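Long-range contacts in plasmid pRiA4b Orf3-like domain-containing protein (PDB 2I1S), which is of unknown function but belongs to the family of proteins resembling ORF3 of plasmid pRiA4b: residues Y32-L37 with K86-S91; E54-N59 with E100-Y105; D92-E97 with V113-E118. All blocks are in the same frame, centred on the assembly; numbering follows the deposited sequence.

Contact 1. Residues Y32-L37 with K86-S91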
loop_
_atom_site.group_PDB
_atom_site.type_symbol
_atom_site.label_atom_id
_atom_site.label_comp_id
_atom_site.label_asym_id
_atom_site.label_seq_id
_atom_site.Cartn_x
_atom_site.Cartn_y
_atom_site.Cartn_z
ATOM N N TYR A 32 -0.378 -10.576 12.438
ATOM C CA TYR A 32 -0.443 -10.583 10.984
ATOM C C TYR A 32 0.847 -11.036 10.348
ATOM O O TYR A 32 1.928 -10.690 10.827
ATOM C CB TYR A 32 -0.786 -9.186 10.464
ATOM C CG TYR A 32 -2.195 -9.059 9.911
ATOM C CD1 TYR A 32 -3.228 -9.883 10.368
ATOM C CD2 TYR A 32 -2.491 -8.095 8.947
ATOM C CE1 TYR A 32 -4.505 -9.770 9.849
ATOM C CE2 TYR A 32 -3.747 -7.969 8.435
ATOM C CZ TYR A 32 -4.755 -8.793 8.886
ATOM O OH TYR A 32 -6.020 -8.658 8.334
ATOM N N THR A 33 0.711 -11.843 9.285
ATOM C CA THR A 33 1.834 -12.242 8.460
ATOM C C THR A 33 2.009 -11.150 7.406
ATOM O O THR A 33 1.175 -10.239 7.300
ATOM C CB THR A 33 1.603 -13.610 7.779
ATOM O OG1 THR A 33 0.501 -13.521 6.863
ATOM C CG2 THR A 33 1.298 -14.691 8.797
ATOM N N PHE A 34 3.095 -11.216 6.636
ATOM C CA PHE A 34 3.242 -10.339 5.482
ATOM C C PHE A 34 2.195 -10.595 4.392
ATOM O O PHE A 34 1.791 -9.659 3.723
ATOM C CB PHE A 34 4.686 -10.328 4.969
ATOM C CG PHE A 34 5.605 -9.504 5.837
ATOM C CD1 PHE A 34 5.970 -8.213 5.462
ATOM C CD2 PHE A 34 6.043 -9.987 7.061
ATOM C CE1 PHE A 34 6.803 -7.432 6.291
ATOM C CE2 PHE A 34 6.863 -9.212 7.890
ATOM C CZ PHE A 34 7.251 -7.938 7.507
ATOM N N LEU A 35 1.715 -11.828 4.238
ATOM C CA LEU A 35 0.657 -12.082 3.260
ATOM C C LEU A 35 -0.574 -11.254 3.602
ATOM O O LEU A 35 -1.115 -10.562 2.745
ATOM C CB LEU A 35 0.305 -13.572 3.158
ATOM C CG LEU A 35 -0.781 -13.978 2.145
ATOM C CD1 LEU A 35 -0.451 -13.489 0.702
ATOM C CD2 LEU A 35 -0.994 -15.476 2.129
ATOM N N ASP A 36 -0.989 -11.343 4.860
ATOM C CA ASP A 36 -2.092 -10.569 5.424
ATOM C C ASP A 36 -1.967 -9.075 5.164
ATOM O O ASP A 36 -2.973 -8.417 4.810
ATOM C CB ASP A 36 -2.150 -10.780 6.942
ATOM C CG ASP A 36 -2.636 -12.163 7.345
ATOM O OD1 ASP A 36 -3.426 -12.782 6.597
ATOM O OD2 ASP A 36 -2.230 -12.629 8.428
ATOM N N LEU A 37 -0.744 -8.553 5.321
ATOM C CA LEU A 37 -0.429 -7.151 5.036
ATOM C C LEU A 37 -0.480 -6.805 3.538
ATOM O O LEU A 37 -1.021 -5.753 3.154
ATOM C CB LEU A 37 0.934 -6.784 5.634
ATOM C CG LEU A 37 1.477 -5.367 5.386
ATOM C CD1 LEU A 37 0.580 -4.331 6.054
ATOM C CD2 LEU A 37 2.950 -5.172 5.808
ATOM N N LYS A 86 4.003 -15.935 3.979
ATOM C CA LYS A 86 2.976 -16.702 4.710
ATOM C C LYS A 86 3.509 -17.037 6.098
ATOM O O LYS A 86 2.737 -17.147 7.039
ATOM C CB LYS A 86 2.589 -18.013 3.987
ATOM C CG LYS A 86 1.827 -17.822 2.700
ATOM C CD LYS A 86 1.301 -19.137 2.158
ATOM C CE LYS A 86 0.363 -18.888 0.964
ATOM N NZ LYS A 86 -0.033 -20.110 0.219
ATOM N N LYS A 87 4.837 -17.189 6.191
ATOM C CA LYS A 87 5.563 -17.496 7.428
ATOM C C LYS A 87 6.023 -16.270 8.219
ATOM O O LYS A 87 5.864 -16.229 9.431
ATOM C CB LYS A 87 6.779 -18.367 7.101
ATOM C CG LYS A 87 6.412 -19.822 6.820
ATOM C CD LYS A 87 7.487 -20.517 6.017
ATOM C CE LYS A 87 7.466 -22.013 6.287
ATOM N NZ LYS A 87 8.495 -22.674 5.463
ATOM N N ALA A 88 6.611 -15.290 7.528
ATOM C CA ALA A 88 7.125 -14.062 8.143
ATOM C C ALA A 88 5.999 -13.311 8.845
ATOM O O ALA A 88 4.940 -13.033 8.242
ATOM C CB ALA A 88 7.781 -13.199 7.111
ATOM N N LYS A 89 6.212 -13.018 10.126
ATOM C CA LYS A 89 5.230 -12.315 10.943
ATOM C C LYS A 89 5.634 -10.847 11.067
ATOM O O LYS A 89 6.814 -10.558 11.206
ATOM C CB LYS A 89 5.165 -12.968 12.327
ATOM C CG LYS A 89 4.515 -14.365 12.349
ATOM C CD LYS A 89 2.973 -14.266 12.227
ATOM C CE LYS A 89 2.210 -15.339 13.052
ATOM N NZ LYS A 89 1.799 -16.537 12.237
ATOM N N LEU A 90 4.676 -9.919 11.019
ATOM C CA LEU A 90 4.995 -8.486 11.228
ATOM C C LEU A 90 5.745 -8.249 12.528
ATOM O O LEU A 90 6.719 -7.477 12.555
ATOM C CB LEU A 90 3.739 -7.609 11.233
ATOM C CG LEU A 90 2.870 -7.607 9.977
ATOM C CD1 LEU A 90 1.776 -6.530 10.100
ATOM C CD2 LEU A 90 3.699 -7.412 8.739
ATOM N N SER A 91 5.284 -8.935 13.581
ATOM C CA SER A 91 5.824 -8.874 14.946
ATOM C C SER A 91 7.268 -9.357 15.095
ATOM O O SER A 91 7.910 -9.094 16.104
ATOM C CB SER A 91 4.916 -9.652 15.910
ATOM O OG SER A 91 5.060 -11.062 15.773
#
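Leu90 lays its CD2 methyl squarely on the Phe34 ring: CD2 stands 3.7 Å from the ring centroid of Phe34 and 8° off the ring normal, a CH-pi contact over the centre of one face. The same methyl also meets CD2 of Leu37, whose side chain crosses that of Leu90 at about a right angle. Leu90's other branch turns back to the loop, with CD1 of Leu90 3.7 Å from CB of Tyr32. The edge of the Phe34 ring at CD2 and CE2 faces the turn, with Ala88 O and Lys89 O near the ring plane and CD2 of Phe34 3.7 Å from CB of Ala88. An alanine in place of Phe34 would probably leave the Leu90 methyl without the ring it rests on and open a gap beside Ala88. Phe34 further meets Phe55 edge-to-face, which ties this corner to strand 53-58.

Between these side chains the backbones make a single bridge at Thr33 and Lys89, where Leu90 N donates to Tyr32 O (2.9 Å, 170°) and Phe34 N to Ala88 O (3.0 Å). The bridge falls at the start of helix 34-44, whose N-terminus is closed by a capping box: Thr33 N donates to Asp36 OD2 (3.2 Å), and Asp36 N returns a weak bond to Thr33 OG1.

On the solvent side the contact is made by the aliphatic parts of lysine chains lying along the surface, with no hydrogen bond from their side chains across to 32-37. The extended, exposed Lys86 runs beside Leu35, pointing the same way, its CG 3.7 Å from CD2 of Leu35. Lys89, bent along its length, crosses Thr33 obliquely and brings its CD to 3.8 Å from CG2 of Thr33.

Contact 2. Residues E54-N59 with E100-Y105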
loop_
_atom_site.group_PDB
_atom_site.type_symbol
_atom_site.label_atom_id
_atom_site.label_comp_id
_atom_site.label_asym_id
_atom_site.label_seq_id
_atom_site.Cartn_x
_atom_site.Cartn_y
_atom_site.Cartn_z
ATOM N N GLU A 54 6.540 -7.777 -3.603
ATOM C CA GLU A 54 7.456 -8.192 -2.542
ATOM C C GLU A 54 7.695 -7.061 -1.563
ATOM O O GLU A 54 7.456 -5.910 -1.900
ATOM C CB GLU A 54 8.769 -8.775 -3.081
ATOM C CG GLU A 54 9.772 -7.786 -3.588
ATOM C CD GLU A 54 11.136 -8.444 -3.798
ATOM O OE1 GLU A 54 11.237 -9.673 -3.559
ATOM O OE2 GLU A 54 12.099 -7.733 -4.203
ATOM N N PHE A 55 8.079 -7.428 -0.345
ATOM C CA PHE A 55 8.511 -6.513 0.683
ATOM C C PHE A 55 10.049 -6.593 0.780
ATOM O O PHE A 55 10.643 -7.662 0.561
ATOM C CB PHE A 55 7.919 -6.878 2.046
ATOM C CG PHE A 55 6.408 -6.961 2.077
ATOM C CD1 PHE A 55 5.647 -5.873 2.509
ATOM C CD2 PHE A 55 5.742 -8.144 1.694
ATOM C CE1 PHE A 55 4.247 -5.944 2.537
ATOM C CE2 PHE A 55 4.350 -8.227 1.724
ATOM C CZ PHE A 55 3.593 -7.099 2.151
ATOM N N GLU A 56 10.668 -5.449 1.058
ATOM C CA GLU A 56 12.060 -5.357 1.480
ATOM C C GLU A 56 12.065 -4.732 2.880
ATOM O O GLU A 56 11.541 -3.641 3.077
ATOM C CB GLU A 56 12.849 -4.422 0.570
ATOM C CG GLU A 56 13.307 -4.987 -0.753
ATOM C CD GLU A 56 14.147 -3.983 -1.549
ATOM O OE1 GLU A 56 14.486 -2.879 -1.008
ATOM O OE2 GLU A 56 14.467 -4.307 -2.723
ATOM N N MET A 57 12.672 -5.407 3.843
ATOM C CA MET A 57 12.753 -4.869 5.216
ATOM C C MET A 57 14.045 -5.352 5.885
ATOM O O MET A 57 14.478 -6.490 5.654
ATOM C CB MET A 57 11.497 -5.295 6.000
ATOM C CG MET A 57 11.360 -4.731 7.388
ATOM S SD MET A 57 9.662 -4.723 7.994
ATOM C CE MET A 57 9.892 -3.410 9.147
ATOM N N VAL A 58 14.676 -4.479 6.676
ATOM C CA VAL A 58 15.724 -4.895 7.624
ATOM C C VAL A 58 15.185 -5.897 8.673
ATOM O O VAL A 58 14.147 -5.652 9.320
ATOM C CB VAL A 58 16.362 -3.669 8.362
ATOM C CG1 VAL A 58 17.163 -4.110 9.568
ATOM C CG2 VAL A 58 17.224 -2.857 7.415
ATOM N N ASN A 59 15.892 -7.014 8.841
ATOM C CA ASN A 59 15.551 -7.990 9.860
ATOM C C ASN A 59 16.219 -7.601 11.201
ATOM O O ASN A 59 17.434 -7.532 11.289
ATOM C CB ASN A 59 15.967 -9.375 9.358
ATOM C CG ASN A 59 15.714 -10.500 10.366
ATOM O OD1 ASN A 59 15.256 -10.289 11.493
ATOM N ND2 ASN A 59 16.040 -11.719 9.949
ATOM N N GLU A 100 10.050 0.740 9.387
ATOM C CA GLU A 100 9.754 0.900 7.964
ATOM C C GLU A 100 10.032 -0.330 7.062
ATOM O O GLU A 100 11.011 -1.043 7.260
ATOM C CB GLU A 100 10.460 2.153 7.432
ATOM C CG GLU A 100 9.701 2.847 6.292
ATOM C CD GLU A 100 10.179 4.269 6.074
ATOM O OE1 GLU A 100 11.390 4.440 5.800
ATOM O OE2 GLU A 100 9.347 5.214 6.169
ATOM N N ALA A 101 9.147 -0.561 6.087
ATOM C CA ALA A 101 9.320 -1.572 5.032
ATOM C C ALA A 101 9.102 -0.903 3.698
ATOM O O ALA A 101 8.436 0.126 3.614
ATOM C CB ALA A 101 8.285 -2.673 5.176
ATOM N N LEU A 102 9.665 -1.484 2.649
ATOM C CA LEU A 102 9.272 -1.134 1.288
ATOM C C LEU A 102 8.481 -2.274 0.602
ATOM O O LEU A 102 8.943 -3.415 0.535
ATOM C CB LEU A 102 10.484 -0.734 0.463
ATOM C CG LEU A 102 10.138 -0.258 -0.960
ATOM C CD1 LEU A 102 9.432 1.117 -0.992
ATOM C CD2 LEU A 102 11.435 -0.276 -1.812
ATOM N N TYR A 103 7.313 -1.940 0.084
ATOM C CA TYR A 103 6.460 -2.872 -0.664
ATOM C C TYR A 103 6.447 -2.480 -2.130
ATOM O O TYR A 103 6.072 -1.365 -2.461
ATOM C CB TYR A 103 5.034 -2.800 -0.110
ATOM C CG TYR A 103 3.952 -3.582 -0.823
ATOM C CD1 TYR A 103 3.776 -4.945 -0.601
ATOM C CD2 TYR A 103 3.049 -2.948 -1.665
ATOM C CE1 TYR A 103 2.739 -5.667 -1.223
ATOM C CE2 TYR A 103 1.999 -3.660 -2.294
ATOM C CZ TYR A 103 1.842 -5.017 -2.066
ATOM O OH TYR A 103 0.769 -5.720 -2.653
ATOM N N THR A 104 6.841 -3.400 -2.993
ATOM C CA THR A 104 6.728 -3.231 -4.432
ATOM C C THR A 104 5.610 -4.150 -4.981
ATOM O O THR A 104 5.518 -5.334 -4.643
ATOM C CB THR A 104 8.101 -3.514 -5.130
ATOM O OG1 THR A 104 9.113 -2.676 -4.547
ATOM C CG2 THR A 104 8.045 -3.259 -6.661
ATOM N N TYR A 105 4.743 -3.575 -5.808
ATOM C CA TYR A 105 3.673 -4.289 -6.457
ATOM C C TYR A 105 3.706 -3.903 -7.945
ATOM O O TYR A 105 3.766 -2.708 -8.282
ATOM C CB TYR A 105 2.330 -3.920 -5.810
ATOM C CG TYR A 105 1.124 -4.399 -6.597
ATOM C CD1 TYR A 105 0.901 -5.784 -6.795
ATOM C CD2 TYR A 105 0.232 -3.485 -7.188
ATOM C CE1 TYR A 105 -0.200 -6.259 -7.537
ATOM C CE2 TYR A 105 -0.875 -3.937 -7.921
ATOM C CZ TYR A 105 -1.075 -5.349 -8.109
ATOM O OH TYR A 105 -2.165 -5.855 -8.832
HETATM O O HOH W 1 9.823 -3.769 -2.281
HETATM O O HOH W 2 13.754 -1.638 6.697
#
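Glu54 and Thr104 bond to each other twice, N of each to O of the other, and Glu56 and Leu102 do the same, one hydrogen-bonded pair further along the ladder. They join antiparallel neighbours 53-58 and 100-105 of the mixed sheet; the shortest of the four bonds is Glu56 N to Leu102 O, 2.7 Å. One water donates to both Glu54 O and Leu102 O, and lies 2.6 Å from Thr104 OG1 in a further hydrogen bond. Where the strands stop pairing directly, another water takes over, accepting from Val58 N at 3.0 Å and donating to Glu100 O. The backbones of Phe55 and Met57 bond instead to Ile68 and Asp66 of strand 65-69, those of Ala101 and Tyr103 to Val115 and Val113 of strand 111-122.

Glu54, Glu56, Leu102 and Thr104 lie on one face of the sheet, the non-hydrogen-bonded pair Phe55 and Tyr103 on the opposite one. CD1 of Tyr103 sits over one face of the Phe55 ring, toward its rim, 3.3 Å from CE1 of Phe55. With these main-chain groups taken up by neighbouring strands and water, the Phe55 and Tyr103 face can be largely apolar, the Tyr103 hydroxyl still bonded to His38 and Gln42.

Contact 3. Residues D92-E97 with V113-E118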
loop_
_atom_site.group_PDB
_atom_site.type_symbol
_atom_site.label_atom_id
_atom_site.label_comp_id
_atom_site.label_asym_id
_atom_site.label_seq_id
_atom_site.Cartn_x
_atom_site.Cartn_y
_atom_site.Cartn_z
ATOM N N ASP A 92 7.768 -10.069 14.093
ATOM C CA ASP A 92 9.171 -10.462 14.051
ATOM C C ASP A 92 10.071 -9.387 13.429
ATOM O O ASP A 92 11.297 -9.432 13.600
ATOM C CB ASP A 92 9.310 -11.770 13.284
ATOM C CG ASP A 92 8.835 -12.976 14.102
ATOM O OD1 ASP A 92 9.041 -12.990 15.345
ATOM O OD2 ASP A 92 8.250 -13.906 13.490
ATOM N N TYR A 93 9.460 -8.425 12.727
ATOM C CA TYR A 93 10.191 -7.391 11.984
ATOM C C TYR A 93 9.978 -5.951 12.452
ATOM O O TYR A 93 10.948 -5.215 12.669
ATOM C CB TYR A 93 9.859 -7.468 10.500
ATOM C CG TYR A 93 10.572 -8.575 9.766
ATOM C CD1 TYR A 93 11.799 -8.350 9.171
ATOM C CD2 TYR A 93 9.995 -9.832 9.642
ATOM C CE1 TYR A 93 12.453 -9.350 8.491
ATOM C CE2 TYR A 93 10.641 -10.850 8.968
ATOM C CZ TYR A 93 11.878 -10.610 8.395
ATOM O OH TYR A 93 12.534 -11.615 7.711
ATOM N N PHE A 94 8.717 -5.540 12.568
ATOM C CA PHE A 94 8.386 -4.178 12.976
ATOM C C PHE A 94 8.549 -3.994 14.479
ATOM O O PHE A 94 7.980 -4.731 15.289
ATOM C CB PHE A 94 6.951 -3.796 12.575
ATOM C CG PHE A 94 6.750 -3.579 11.089
ATOM C CD1 PHE A 94 6.332 -4.629 10.269
ATOM C CD2 PHE A 94 6.913 -2.305 10.526
ATOM C CE1 PHE A 94 6.136 -4.438 8.895
ATOM C CE2 PHE A 94 6.712 -2.093 9.171
ATOM C CZ PHE A 94 6.315 -3.171 8.343
ATOM N N THR A 95 9.346 -3.002 14.843
ATOM C CA THR A 95 9.421 -2.534 16.211
ATOM C C THR A 95 9.487 -1.013 16.115
ATOM O O THR A 95 9.460 -0.450 15.008
ATOM C CB THR A 95 10.672 -3.091 16.952
ATOM O OG1 THR A 95 11.783 -2.199 16.792
ATOM C CG2 THR A 95 11.045 -4.500 16.434
ATOM N N LEU A 96 9.578 -0.352 17.264
ATOM C CA LEU A 96 9.687 1.095 17.300
ATOM C C LEU A 96 11.079 1.627 16.866
ATOM O O LEU A 96 11.173 2.755 16.387
ATOM C CB LEU A 96 9.243 1.650 18.672
ATOM C CG LEU A 96 7.835 1.307 19.204
ATOM C CD1 LEU A 96 7.687 1.730 20.671
ATOM C CD2 LEU A 96 6.688 1.900 18.354
ATOM N N GLU A 97 12.155 0.850 17.010
ATOM C CA GLU A 97 13.393 1.218 16.292
ATOM C C GLU A 97 13.679 0.388 15.019
ATOM O O GLU A 97 14.837 0.257 14.605
ATOM C CB GLU A 97 14.638 1.308 17.194
ATOM C CG GLU A 97 15.015 0.038 17.911
ATOM C CD GLU A 97 14.525 0.028 19.337
ATOM O OE1 GLU A 97 13.300 0.184 19.562
ATOM O OE2 GLU A 97 15.373 -0.138 20.236
ATOM N N VAL A 113 5.106 1.165 -2.192
ATOM C CA VAL A 113 4.412 1.692 -1.047
ATOM C C VAL A 113 5.374 1.670 0.143
ATOM O O VAL A 113 5.938 0.625 0.435
ATOM C CB VAL A 113 3.165 0.863 -0.735
ATOM C CG1 VAL A 113 2.455 1.421 0.541
ATOM C CG2 VAL A 113 2.233 0.794 -1.962
ATOM N N LYS A 114 5.583 2.826 0.786
ATOM C CA LYS A 114 6.326 2.897 2.053
ATOM C C LYS A 114 5.404 2.480 3.168
ATOM O O LYS A 114 4.241 2.925 3.254
ATOM C CB LYS A 114 6.829 4.304 2.357
ATOM C CG LYS A 114 7.973 4.828 1.545
ATOM C CD LYS A 114 8.225 6.312 1.980
ATOM C CE LYS A 114 9.699 6.795 1.802
ATOM N NZ LYS A 114 9.922 7.435 0.466
ATOM N N VAL A 115 5.893 1.606 4.022
ATOM C CA VAL A 115 5.074 1.144 5.160
ATOM C C VAL A 115 5.832 1.593 6.402
ATOM O O VAL A 115 6.999 1.248 6.597
ATOM C CB VAL A 115 4.837 -0.404 5.161
ATOM C CG1 VAL A 115 3.926 -0.801 6.306
ATOM C CG2 VAL A 115 4.282 -0.900 3.802
ATOM N N ARG A 116 5.194 2.429 7.198
ATOM C CA ARG A 116 5.809 2.937 8.401
ATOM C C ARG A 116 4.912 2.615 9.599
ATOM O O ARG A 116 3.751 2.978 9.610
ATOM C CB ARG A 116 6.059 4.442 8.247
ATOM C CG ARG A 116 6.274 5.183 9.557
ATOM C CD ARG A 116 7.753 5.278 9.921
ATOM N NE ARG A 116 8.503 6.070 8.942
ATOM C CZ ARG A 116 8.957 7.309 9.152
ATOM N NH1 ARG A 116 8.755 7.935 10.319
ATOM N NH2 ARG A 116 9.628 7.920 8.182
ATOM N N LEU A 117 5.458 1.882 10.564
ATOM C CA LEU A 117 4.859 1.746 11.907
ATOM C C LEU A 117 4.916 3.062 12.699
ATOM O O LEU A 117 5.996 3.584 12.968
ATOM C CB LEU A 117 5.572 0.638 12.698
ATOM C CG LEU A 117 5.039 0.223 14.074
ATOM C CD1 LEU A 117 3.678 -0.498 13.995
ATOM C CD2 LEU A 117 6.080 -0.636 14.783
ATOM N N GLU A 118 3.755 3.606 13.064
ATOM C CA GLU A 118 3.738 4.806 13.900
ATOM C C GLU A 118 3.492 4.494 15.371
ATOM O O GLU A 118 4.105 5.112 16.237
ATOM C CB GLU A 118 2.721 5.829 13.398
ATOM C CG GLU A 118 3.140 6.528 12.102
ATOM C CD GLU A 118 2.056 7.438 11.524
ATOM O OE1 GLU A 118 0.844 7.153 11.726
ATOM O OE2 GLU A 118 2.420 8.440 10.860
#
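Leu117 and Phe94 bury the most surface here, with Val115 third; together they close the segment after the short helix 90-93 against strand 111-122 of the mixed sheet. No hydrogen bond joins the two segments, so the contact rests on side chains reaching across between the backbones; the nearest CA atoms, of Phe94 and Leu117, are 7.0 Å apart.

Phe94 points toward the strand, its CG anti to the carbonyl carbon (chi1 -72°), and its ring spans two residues that face the same way from the strand. CD2 of Phe94 lies 3.9 Å from CB of Leu117. At the far end of the ring, CZ of Phe94 is 3.9 Å from CG1 of Val115, the two side chains crossing at about a right angle. Both approaches to the ring are oblique. Beyond the strand, Phe94 also packs on Ala101 of strand 100-105 and on Met57 of strand 53-58, placing it over three consecutive strands.

Leu117 has CG anti to the backbone N (chi1 -174°), and its CD2 branch is the part that reaches the loop. That methyl comes to 4.0 Å from CB of Phe94, so Leu117 meets Phe94 through both its own CB and its CD2. Tyr9 of strand 7-15 is another neighbour of Leu117. Toward the surface the packing thins: Leu96, an exposed residue, brings its CD2 no closer than 4.4 Å to CD2 of Leu117. The shortest approach of the whole contact is made to the main chain, where Leu117 CD2 stands 3.4 Å from Thr95 O.

Contacts 1 and 3 both use the helix 90-93 region, on successive parts of the chain, while contacts 2 and 3 share the sheet through neighbouring strands 100-105 and 111-122. Contact 3 is buried; contacts 1 and 2 are both partly buried, although contact 2 lies nearest the middle, its centre about 11 Å from the centre of the chain. The chemistry follows the place: paired main-chain bonds and waters within the sheet in contact 2, a single bridge beside a CH-pi and apolar core in contact 1, apolar side chains and a methyl against a main-chain oxygen, with no hydrogen bond across, in contact 3. The three meet directly, Phe34 touching Met57 and Phe94, and Met57 touching Phe94.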